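Local coordinates for protein L-ornithine N(5)-monooxygenase (PDB 3S5W) that catalyses the FAD- and NADPH-dependent hydroxylation of L-ornithine at N5, the first step in making the hydroxamate groups of the siderophore pyoverdin, at residues A[103-106]-A[107-110]; A[128-131]-A[132-136]; A[417-421]-A[422-426]. All blocks are in the same frame, centred on the assembly; numbering follows the deposited sequence.

Contact 1: A[103-106]-A[107-110]; sequences FVNY and LHKH
Tyr106 and His110, one turn apart, lean on each other where the helix 103-109 ends. The two rings meet at a slant, planes 46° apart, with Tyr106 CE2 over one imidazole face near its rim, 3.5 Å from His110 CE1. A bond at its edge fixes the rotation of the imidazole: His110 ND1 donates to the carbonyl Tyr106 O at 2.7 Å, with the oxygen close to the imidazole plane. His110 CG stands beside its own backbone N (chi1 -67°), which turns ND1 back up the helix. Tyr106 O therefore takes two N-H groups from the same residue, ND1 and the backbone N at 3.1 Å, arriving from opposite faces of the carbonyl plane. This is a helix C-terminus closed by a side chain: His110 is the first residue to leave helical angles, and its imidazole adds a second donor to the carbonyl that already accepts the i to i+4 bond from His110 N. On another flank, Leu107 meets Phe103 at a slant, CD1 lying 3.7 Å from Phe103 CE2, while its other methyl, CD2, is 4.0 Å from Tyr106 CE1. The branched end thus fills the angle between two aromatic rings, and helix 113-119 packs on the same leucine. Away from these rings, Asn105 and Lys109 run side by side, with Lys109 CG 3.9 Å from Asn105 ND2; that amide nitrogen is bonded to Pro100 O. The Tyr106 hydroxyl bonds to Asp131 and to Arg112, and Trp135 meets the His110 ring edge-to-face.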
ATOM      1  N   PHE A 103      -1.216  18.601   5.805  1.00 21.93           N
ATOM      2  CA  PHE A 103      -1.434  18.882   4.405  1.00 21.87           C
ATOM      3  C   PHE A 103      -1.784  20.378   4.221  1.00 21.46           C
ATOM      4  O   PHE A 103      -1.373  20.995   3.240  1.00 21.65           O
ATOM      5  CB  PHE A 103      -2.525  17.958   3.840  1.00 21.68           C
ATOM      6  CG  PHE A 103      -2.666  18.029   2.352  1.00 22.03           C
ATOM      7  CD1 PHE A 103      -1.806  17.292   1.506  1.00 23.70           C
ATOM      8  CD2 PHE A 103      -3.696  18.793   1.775  1.00 22.52           C
ATOM      9  CE1 PHE A 103      -1.953  17.354   0.114  1.00 24.46           C
ATOM     10  CE2 PHE A 103      -3.857  18.843   0.379  1.00 23.36           C
ATOM     11  CZ  PHE A 103      -2.986  18.118  -0.455  1.00 22.17           C
ATOM     12  N   VAL A 104      -2.509  20.961   5.166  1.00 22.21           N
ATOM     13  CA  VAL A 104      -2.862  22.394   5.029  1.00 22.48           C
ATOM     14  C   VAL A 104      -1.588  23.252   5.073  1.00 22.93           C
ATOM     15  O   VAL A 104      -1.428  24.181   4.286  1.00 22.50           O
ATOM     16  CB  VAL A 104      -3.940  22.826   6.027  1.00 22.84           C
ATOM     17  CG1 VAL A 104      -4.247  24.335   5.927  1.00 23.59           C
ATOM     18  CG2 VAL A 104      -5.209  22.035   5.794  1.00 23.82           C
ATOM     19  N   ASN A 105      -0.664  22.918   5.968  1.00 22.93           N
ATOM     20  CA  ASN A 105       0.575  23.704   6.029  1.00 23.87           C
ATOM     21  C   ASN A 105       1.418  23.540   4.775  1.00 23.42           C
ATOM     22  O   ASN A 105       1.979  24.513   4.252  1.00 23.91           O
ATOM     23  CB  ASN A 105       1.391  23.446   7.288  1.00 24.15           C
ATOM     24  CG  ASN A 105       2.365  24.595   7.549  1.00 26.14           C
ATOM     25  OD1 ASN A 105       1.961  25.753   7.522  1.00 25.54           O
ATOM     26  ND2 ASN A 105       3.642  24.279   7.728  1.00 25.58           N
ATOM     27  N   TYR A 106       1.461  22.299   4.266  1.00 22.61           N
ATOM     28  CA  TYR A 106       2.105  21.994   3.021  1.00 22.02           C
ATOM     29  C   TYR A 106       1.594  22.906   1.886  1.00 22.52           C
ATOM     30  O   TYR A 106       2.398  23.494   1.145  1.00 22.16           O
ATOM     31  CB  TYR A 106       1.936  20.487   2.701  1.00 22.66           C
ATOM     32  CG  TYR A 106       2.023  20.189   1.237  1.00 22.62           C
ATOM     33  CD1 TYR A 106       0.868  20.002   0.477  1.00 23.81           C
ATOM     34  CD2 TYR A 106       3.256  20.100   0.598  1.00 20.43           C
ATOM     35  CE1 TYR A 106       0.946  19.765  -0.875  1.00 21.59           C
ATOM     36  CE2 TYR A 106       3.341  19.835  -0.768  1.00 23.27           C
ATOM     37  CZ  TYR A 106       2.189  19.668  -1.491  1.00 24.71           C
ATOM     38  OH  TYR A 106       2.261  19.415  -2.836  1.00 26.01           O
ATOM     39  N   LEU A 107       0.269  23.039   1.771  1.00 21.77           N
ATOM     40  CA  LEU A 107      -0.327  23.924   0.754  1.00 22.68           C
ATOM     41  C   LEU A 107       0.084  25.381   0.961  1.00 23.42           C
ATOM     42  O   LEU A 107       0.428  26.079   0.003  1.00 24.09           O
ATOM     43  CB  LEU A 107      -1.865  23.834   0.785  1.00 22.05           C
ATOM     44  CG  LEU A 107      -2.465  22.481   0.357  1.00 21.18           C
ATOM     45  CD1 LEU A 107      -3.993  22.557   0.647  1.00 21.60           C
ATOM     46  CD2 LEU A 107      -2.156  22.215  -1.118  1.00 21.82           C
ATOM     47  N   HIS A 108       0.052  25.815   2.210  1.00 24.82           N
ATOM     48  CA  HIS A 108       0.391  27.195   2.531  1.00 26.82           C
ATOM     49  C   HIS A 108       1.861  27.494   2.195  1.00 26.86           C
ATOM     50  O   HIS A 108       2.183  28.530   1.632  1.00 26.36           O
ATOM     51  CB  HIS A 108       0.112  27.477   4.012  1.00 26.59           C
ATOM     52  CG  HIS A 108       0.525  28.851   4.432  1.00 31.27           C
ATOM     53  ND1 HIS A 108      -0.244  29.966   4.177  1.00 35.97           N
ATOM     54  CD2 HIS A 108       1.653  29.297   5.020  1.00 31.69           C
ATOM     55  CE1 HIS A 108       0.383  31.039   4.617  1.00 36.11           C
ATOM     56  NE2 HIS A 108       1.538  30.662   5.131  1.00 36.17           N
ATOM     57  N   LYS A 109       2.741  26.562   2.539  1.00 27.09           N
ATOM     58  CA  LYS A 109       4.168  26.669   2.188  1.00 28.12           C
ATOM     59  C   LYS A 109       4.446  26.690   0.691  1.00 28.13           C
ATOM     60  O   LYS A 109       5.476  27.229   0.278  1.00 27.77           O
ATOM     61  CB  LYS A 109       4.983  25.550   2.853  1.00 28.65           C
ATOM     62  CG  LYS A 109       5.044  25.653   4.395  1.00 32.35           C
ATOM     63  CD  LYS A 109       5.842  26.870   4.888  1.00 38.64           C
ATOM     64  CE  LYS A 109       7.263  26.465   5.223  1.00 42.26           C
ATOM     65  NZ  LYS A 109       7.898  27.483   6.101  1.00 45.13           N
ATOM     66  N   HIS A 110       3.548  26.113  -0.114  1.00 27.10           N
ATOM     67  CA  HIS A 110       3.660  26.168  -1.570  1.00 27.26           C
ATOM     68  C   HIS A 110       2.819  27.274  -2.223  1.00 27.42           C
ATOM     69  O   HIS A 110       2.660  27.283  -3.450  1.00 27.05           O
ATOM     70  CB  HIS A 110       3.378  24.794  -2.190  1.00 28.14           C
ATOM     71  CG  HIS A 110       4.419  23.791  -1.836  1.00 29.96           C
ATOM     72  ND1 HIS A 110       4.527  23.259  -0.571  1.00 31.31           N
ATOM     73  CD2 HIS A 110       5.480  23.319  -2.540  1.00 33.25           C
ATOM     74  CE1 HIS A 110       5.578  22.455  -0.526  1.00 33.30           C
ATOM     75  NE2 HIS A 110       6.176  22.479  -1.705  1.00 32.66           N
TER

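Contact 2: A[128-131]-A[132-136]; sequences EFND and YLRWV
Phe129 and Tyr132 run side by side along the helix 126-137, their ring planes 51° apart. Tyr132 touches with its CD2-CE2 side, CD2 lying over one face of the Phe129 ring near its rim, 3.5 Å from Phe129 CE1. Both side chains place CG anti to the backbone N (chi1 -160° for Phe129), an orientation that sends the two rings off the helix in the same direction. Leu133 reaches back one turn onto the phenylalanine, CD1 coming 3.8 Å from Phe129 CD2, and CD2 lies 3.9 Å from Phe129 CE2. Phe129 is thus gripped by its i+3 and i+4 neighbours, and beyond the helix it packs on Leu429, a residue of the FAD site. The backbone is a regular alpha helix; Leu133 N bonds to Phe129 O at 2.9 Å, one of four successive i to i+4 bonds. Another flank is polar. Asn130 and Arg134 point the same way, and the contact is made by the aliphatic part of the arginine, CD standing 3.7 Å from Asn130 ND2. A bend at chi3 (49°) turns the guanidinium from the line of the chain, where NH1 forms a salt bridge with Asp69 and a hydrogen bond with Tyr70 O. Asn130 OD1 accepts from Trp72 N, so this pair fastens the helix to the FAD-binding segment that includes these residues. Tyr132 OH is engaged by Tyr101 O and Leu91 N. Leu133 also packs on Pro40 of helix 40-56.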
ATOM      1  N   GLU A 128      -0.594  14.839  -6.124  1.00 23.41           N
ATOM      2  CA  GLU A 128      -0.361  15.919  -5.129  1.00 23.28           C
ATOM      3  C   GLU A 128      -0.024  15.328  -3.767  1.00 22.76           C
ATOM      4  O   GLU A 128       0.825  15.839  -3.057  1.00 21.78           O
ATOM      5  CB  GLU A 128      -1.549  16.872  -5.027  1.00 24.31           C
ATOM      6  CG  GLU A 128      -1.245  18.104  -4.118  1.00 25.14           C
ATOM      7  CD  GLU A 128      -2.375  19.143  -4.091  1.00 27.95           C
ATOM      8  OE1 GLU A 128      -3.540  18.796  -4.368  1.00 29.31           O
ATOM      9  OE2 GLU A 128      -2.092  20.319  -3.789  1.00 26.20           O
ATOM     10  N   PHE A 129      -0.684  14.234  -3.385  1.00 22.66           N
ATOM     11  CA  PHE A 129      -0.336  13.657  -2.094  1.00 22.77           C
ATOM     12  C   PHE A 129       1.102  13.095  -2.116  1.00 22.93           C
ATOM     13  O   PHE A 129       1.776  13.126  -1.111  1.00 22.48           O
ATOM     14  CB  PHE A 129      -1.322  12.580  -1.688  1.00 22.78           C
ATOM     15  CG  PHE A 129      -1.310  12.296  -0.217  1.00 25.29           C
ATOM     16  CD1 PHE A 129      -1.939  13.165   0.666  1.00 27.39           C
ATOM     17  CD2 PHE A 129      -0.689  11.172   0.281  1.00 28.47           C
ATOM     18  CE1 PHE A 129      -1.951  12.907   2.051  1.00 28.28           C
ATOM     19  CE2 PHE A 129      -0.688  10.909   1.670  1.00 27.39           C
ATOM     20  CZ  PHE A 129      -1.324  11.777   2.541  1.00 26.99           C
ATOM     21  N   ASN A 130       1.530  12.569  -3.270  1.00 23.73           N
ATOM     22  CA  ASN A 130       2.925  12.133  -3.483  1.00 23.94           C
ATOM     23  C   ASN A 130       3.907  13.306  -3.248  1.00 23.77           C
ATOM     24  O   ASN A 130       4.910  13.161  -2.567  1.00 23.82           O
ATOM     25  CB  ASN A 130       3.121  11.566  -4.908  1.00 24.17           C
ATOM     26  CG  ASN A 130       4.589  11.267  -5.222  1.00 26.39           C
ATOM     27  OD1 ASN A 130       5.227  10.424  -4.565  1.00 26.57           O
ATOM     28  ND2 ASN A 130       5.141  11.975  -6.216  1.00 28.67           N
ATOM     29  N   ASP A 131       3.596  14.465  -3.818  1.00 23.34           N
ATOM     30  CA  ASP A 131       4.424  15.662  -3.630  1.00 24.01           C
ATOM     31  C   ASP A 131       4.461  16.073  -2.149  1.00 23.21           C
ATOM     32  O   ASP A 131       5.510  16.450  -1.637  1.00 21.87           O
ATOM     33  CB  ASP A 131       3.888  16.812  -4.487  1.00 23.88           C
ATOM     34  CG  ASP A 131       4.860  17.950  -4.575  1.00 27.92           C
ATOM     35  OD1 ASP A 131       5.855  17.777  -5.283  1.00 29.17           O
ATOM     36  OD2 ASP A 131       4.633  18.998  -3.929  1.00 29.62           O
ATOM     37  N   TYR A 132       3.314  15.972  -1.468  1.00 22.64           N
ATOM     38  CA  TYR A 132       3.210  16.247  -0.033  1.00 21.80           C
ATOM     39  C   TYR A 132       4.116  15.301   0.785  1.00 22.37           C
ATOM     40  O   TYR A 132       4.839  15.734   1.674  1.00 22.67           O
ATOM     41  CB  TYR A 132       1.745  16.105   0.425  1.00 20.67           C
ATOM     42  CG  TYR A 132       1.546  15.892   1.900  1.00 21.01           C
ATOM     43  CD1 TYR A 132       1.822  16.907   2.816  1.00 20.82           C
ATOM     44  CD2 TYR A 132       1.020  14.678   2.393  1.00 22.62           C
ATOM     45  CE1 TYR A 132       1.610  16.719   4.169  1.00 21.08           C
ATOM     46  CE2 TYR A 132       0.833  14.476   3.771  1.00 22.97           C
ATOM     47  CZ  TYR A 132       1.128  15.507   4.629  1.00 20.77           C
ATOM     48  OH  TYR A 132       0.955  15.348   5.955  1.00 22.12           O
ATOM     49  N   LEU A 133       4.049  14.013   0.484  1.00 21.85           N
ATOM     50  CA  LEU A 133       4.872  13.038   1.201  1.00 22.20           C
ATOM     51  C   LEU A 133       6.369  13.303   0.999  1.00 22.98           C
ATOM     52  O   LEU A 133       7.142  13.232   1.961  1.00 22.33           O
ATOM     53  CB  LEU A 133       4.526  11.624   0.727  1.00 22.12           C
ATOM     54  CG  LEU A 133       3.145  11.168   1.193  1.00 22.36           C
ATOM     55  CD1 LEU A 133       2.831   9.843   0.534  1.00 24.49           C
ATOM     56  CD2 LEU A 133       3.035  11.019   2.748  1.00 24.12           C
ATOM     57  N   ARG A 134       6.750  13.597  -0.247  1.00 22.89           N
ATOM     58  CA  ARG A 134       8.164  13.915  -0.567  1.00 25.33           C
ATOM     59  C   ARG A 134       8.582  15.175   0.181  1.00 25.69           C
ATOM     60  O   ARG A 134       9.678  15.249   0.725  1.00 25.97           O
ATOM     61  CB  ARG A 134       8.325  14.100  -2.064  1.00 24.76           C
ATOM     62  CG  ARG A 134       8.264  12.764  -2.807  1.00 27.94           C
ATOM     63  CD  ARG A 134       8.189  12.915  -4.315  1.00 32.41           C
ATOM     64  NE  ARG A 134       9.205  13.826  -4.828  1.00 36.47           N
ATOM     65  CZ  ARG A 134      10.436  13.476  -5.182  1.00 42.14           C
ATOM     66  NH1 ARG A 134      10.836  12.208  -5.101  1.00 42.48           N
ATOM     67  NH2 ARG A 134      11.275  14.407  -5.620  1.00 41.80           N
ATOM     68  N   TRP A 135       7.692  16.163   0.229  1.00 24.90           N
ATOM     69  CA  TRP A 135       8.002  17.403   0.928  1.00 25.33           C
ATOM     70  C   TRP A 135       8.199  17.146   2.430  1.00 25.51           C
ATOM     71  O   TRP A 135       9.175  17.616   3.003  1.00 26.01           O
ATOM     72  CB  TRP A 135       6.929  18.464   0.679  1.00 24.95           C
ATOM     73  CG  TRP A 135       7.131  19.731   1.480  1.00 25.50           C
ATOM     74  CD1 TRP A 135       7.995  20.762   1.194  1.00 27.86           C
ATOM     75  CD2 TRP A 135       6.456  20.091   2.692  1.00 27.49           C
ATOM     76  NE1 TRP A 135       7.891  21.741   2.151  1.00 26.12           N
ATOM     77  CE2 TRP A 135       6.954  21.360   3.082  1.00 28.50           C
ATOM     78  CE3 TRP A 135       5.477  19.462   3.492  1.00 24.43           C
ATOM     79  CZ2 TRP A 135       6.507  22.014   4.245  1.00 30.09           C
ATOM     80  CZ3 TRP A 135       5.027  20.107   4.639  1.00 28.92           C
ATOM     81  CH2 TRP A 135       5.533  21.378   5.002  1.00 29.07           C
ATOM     82  N   VAL A 136       7.309  16.371   3.055  1.00 24.51           N
ATOM     83  CA  VAL A 136       7.456  16.059   4.471  1.00 24.55           C
ATOM     84  C   VAL A 136       8.786  15.294   4.701  1.00 25.72           C
ATOM     85  O   VAL A 136       9.528  15.656   5.603  1.00 25.46           O
ATOM     86  CB  VAL A 136       6.279  15.254   5.036  1.00 24.78           C
ATOM     87  CG1 VAL A 136       6.544  14.805   6.491  1.00 25.74           C
ATOM     88  CG2 VAL A 136       4.980  16.124   5.028  1.00 24.30           C
TER

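Contact 3: A[417-421]-A[422-426]; sequences FSQAS and HGLSD
A short helical turn, 419-422, runs directly into a type I beta turn, 423-426, and Asp426 folds back onto the residues before the helix; this local, largely buried contact lies in the connection between strand 411-414 and helix 432-447, near the FAD. Ser418 occupies the N-cap position, yet its hydroxyl makes no capping bond and turns instead to Asp426. Two bonds join these residues: Ser418 N donates to Asp426 OD2 at 2.8 Å and Ser418 OG to Asp426 OD1, also at 2.8 Å. Both donors stand well out of the carboxylate plane, by 54° and 42°, so one residue grips both oxygens from outside that plane. Asp426 CG is anti to its backbone N (chi1 -164°), directing the carboxylate across the turn. The buried acid is thereby supplied with two donors, which would probably favour its ionised form. At the helix end, Gly423 N bonds to Gln419 O at 2.9 Å, and Gly423, with positive phi, lets the chain break out into the beta turn. His422 places its ring beside Ser418, CD2 being 3.6 Å from Ser418 CB; Tyr400 stacks on the imidazole. Gln419 is extended to CD and crosses the end of Leu424, whose CD2 lies 3.8 Å from Gln419 NE2. That amide also bonds to the hydroxyl of Tyr305, a residue of the NADP(+) site, while Leu424 approaches the substrate-site residue Phe277. One water bridges the segments, accepting from Gln419 NE2 at 2.6 Å and donating to Leu424 O at 2.7 Å.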
ATOM      1  N   PHE A 417       0.726  -4.799   9.031  1.00 26.37           N
ATOM      2  CA  PHE A 417       0.655  -6.272   9.006  1.00 28.32           C
ATOM      3  C   PHE A 417      -0.315  -6.839  10.022  1.00 28.91           C
ATOM      4  O   PHE A 417      -0.261  -8.032  10.373  1.00 30.32           O
ATOM      5  CB  PHE A 417       2.081  -6.849   9.182  1.00 28.14           C
ATOM      6  CG  PHE A 417       2.908  -6.625   7.970  1.00 31.62           C
ATOM      7  CD1 PHE A 417       2.883  -7.558   6.928  1.00 32.43           C
ATOM      8  CD2 PHE A 417       3.609  -5.418   7.796  1.00 35.10           C
ATOM      9  CE1 PHE A 417       3.586  -7.328   5.742  1.00 34.35           C
ATOM     10  CE2 PHE A 417       4.326  -5.179   6.612  1.00 36.07           C
ATOM     11  CZ  PHE A 417       4.314  -6.134   5.581  1.00 35.48           C
ATOM     12  N   SER A 418      -1.181  -5.973  10.540  1.00 28.14           N
ATOM     13  CA  SER A 418      -2.002  -6.378  11.655  1.00 28.42           C
ATOM     14  C   SER A 418      -3.470  -5.994  11.470  1.00 27.52           C
ATOM     15  O   SER A 418      -4.161  -5.734  12.430  1.00 27.67           O
ATOM     16  CB  SER A 418      -1.414  -5.821  12.961  1.00 28.78           C
ATOM     17  OG  SER A 418      -1.179  -4.429  12.837  1.00 31.39           O
ATOM     18  N   GLN A 419      -3.940  -5.995  10.230  1.00 26.72           N
ATOM     19  CA  GLN A 419      -5.382  -5.830   9.974  1.00 26.80           C
ATOM     20  C   GLN A 419      -6.250  -6.807  10.800  1.00 26.93           C
ATOM     21  O   GLN A 419      -7.287  -6.392  11.348  1.00 25.84           O
ATOM     22  CB  GLN A 419      -5.687  -5.981   8.494  1.00 25.95           C
ATOM     23  CG  GLN A 419      -7.186  -5.891   8.140  1.00 26.54           C
ATOM     24  CD  GLN A 419      -7.379  -6.029   6.666  1.00 27.12           C
ATOM     25  OE1 GLN A 419      -7.670  -7.118   6.167  1.00 29.47           O
ATOM     26  NE2 GLN A 419      -7.161  -4.943   5.940  1.00 24.23           N
ATOM     27  N   ALA A 420      -5.818  -8.073  10.891  1.00 26.97           N
ATOM     28  CA  ALA A 420      -6.604  -9.099  11.627  1.00 28.43           C
ATOM     29  C   ALA A 420      -6.935  -8.704  13.066  1.00 28.16           C
ATOM     30  O   ALA A 420      -8.005  -9.042  13.575  1.00 29.83           O
ATOM     31  CB  ALA A 420      -5.924 -10.495  11.576  1.00 28.98           C
ATOM     32  N   SER A 421      -6.052  -7.955  13.705  1.00 27.71           N
ATOM     33  CA  SER A 421      -6.233  -7.581  15.113  1.00 27.31           C
ATOM     34  C   SER A 421      -6.552  -6.104  15.357  1.00 26.35           C
ATOM     35  O   SER A 421      -7.049  -5.737  16.425  1.00 26.64           O
ATOM     36  CB  SER A 421      -4.977  -7.955  15.912  1.00 27.25           C
ATOM     37  OG  SER A 421      -3.794  -7.380  15.360  1.00 28.37           O
ATOM     38  N   HIS A 422      -6.182  -5.247  14.417  1.00 25.74           N
ATOM     39  CA  HIS A 422      -6.279  -3.792  14.633  1.00 24.94           C
ATOM     40  C   HIS A 422      -7.251  -3.099  13.671  1.00 24.97           C
ATOM     41  O   HIS A 422      -7.516  -1.918  13.828  1.00 24.53           O
ATOM     42  CB  HIS A 422      -4.893  -3.131  14.451  1.00 24.61           C
ATOM     43  CG  HIS A 422      -3.920  -3.471  15.532  1.00 26.58           C
ATOM     44  ND1 HIS A 422      -3.513  -2.557  16.483  1.00 27.34           N
ATOM     45  CD2 HIS A 422      -3.285  -4.629  15.821  1.00 26.06           C
ATOM     46  CE1 HIS A 422      -2.634  -3.132  17.289  1.00 26.84           C
ATOM     47  NE2 HIS A 422      -2.492  -4.393  16.919  1.00 29.06           N
ATOM     48  N   GLY A 423      -7.741  -3.807  12.668  1.00 24.77           N
ATOM     49  CA  GLY A 423      -8.855  -3.304  11.892  1.00 25.45           C
ATOM     50  C   GLY A 423      -8.488  -2.831  10.500  1.00 25.58           C
ATOM     51  O   GLY A 423      -7.316  -2.843  10.109  1.00 23.91           O
ATOM     52  N   LEU A 424      -9.510  -2.389   9.763  1.00 24.38           N
ATOM     53  CA  LEU A 424      -9.353  -1.998   8.358  1.00 24.83           C
ATOM     54  C   LEU A 424      -8.489  -0.750   8.126  1.00 23.82           C
ATOM     55  O   LEU A 424      -8.027  -0.521   6.996  1.00 24.64           O
ATOM     56  CB  LEU A 424     -10.741  -1.874   7.675  1.00 24.65           C
ATOM     57  CG  LEU A 424     -11.392  -3.246   7.444  1.00 26.85           C
ATOM     58  CD1 LEU A 424     -12.893  -3.112   7.249  1.00 28.51           C
ATOM     59  CD2 LEU A 424     -10.819  -3.954   6.258  1.00 26.99           C
ATOM     60  N   SER A 425      -8.234   0.044   9.169  1.00 23.23           N
ATOM     61  CA  SER A 425      -7.338   1.175   9.016  1.00 23.47           C
ATOM     62  C   SER A 425      -5.875   0.715   8.844  1.00 23.69           C
ATOM     63  O   SER A 425      -5.000   1.510   8.487  1.00 23.29           O
ATOM     64  CB  SER A 425      -7.409   2.087  10.245  1.00 23.52           C
ATOM     65  OG  SER A 425      -8.631   2.770  10.265  1.00 27.58           O
ATOM     66  N   ASP A 426      -5.617  -0.562   9.134  1.00 23.96           N
ATOM     67  CA  ASP A 426      -4.212  -0.985   9.348  1.00 24.73           C
ATOM     68  C   ASP A 426      -3.307  -0.751   8.143  1.00 23.92           C
ATOM     69  O   ASP A 426      -2.189  -0.276   8.300  1.00 25.46           O
ATOM     70  CB  ASP A 426      -4.131  -2.433   9.826  1.00 25.02           C
ATOM     71  CG  ASP A 426      -2.743  -2.774  10.419  1.00 25.74           C
ATOM     72  OD1 ASP A 426      -2.476  -2.360  11.560  1.00 23.93           O
ATOM     73  OD2 ASP A 426      -1.940  -3.410   9.712  1.00 25.61           O
TER
HETATM   74  O   HOH W   1      -6.383  -2.479   6.208  1.00 23.70           O

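How the contacts relate
The three contacts follow one another along the chain without overlap. Contacts 1 and 2 belong to neighbouring helices, 103-109 and 126-137, with centres 10 Å apart, and they touch directly: Leu107 CD2 packs 3.3 Å from Glu128 OE2 and Tyr106 CB 3.6 Å from Tyr132 CD1. Contact 3 comes far later, before helix 432-447, its centre 25 Å from that of contact 2 and 30 Å from that of contact 1; its nearest atoms are about 12 Å from contact 2 and about 17 Å from contact 1. Contact 1 is thus a second layer behind helix 126-137, which reaches residues of the FAD site, while contact 3 reaches residues of the NADP(+) and substrate sites.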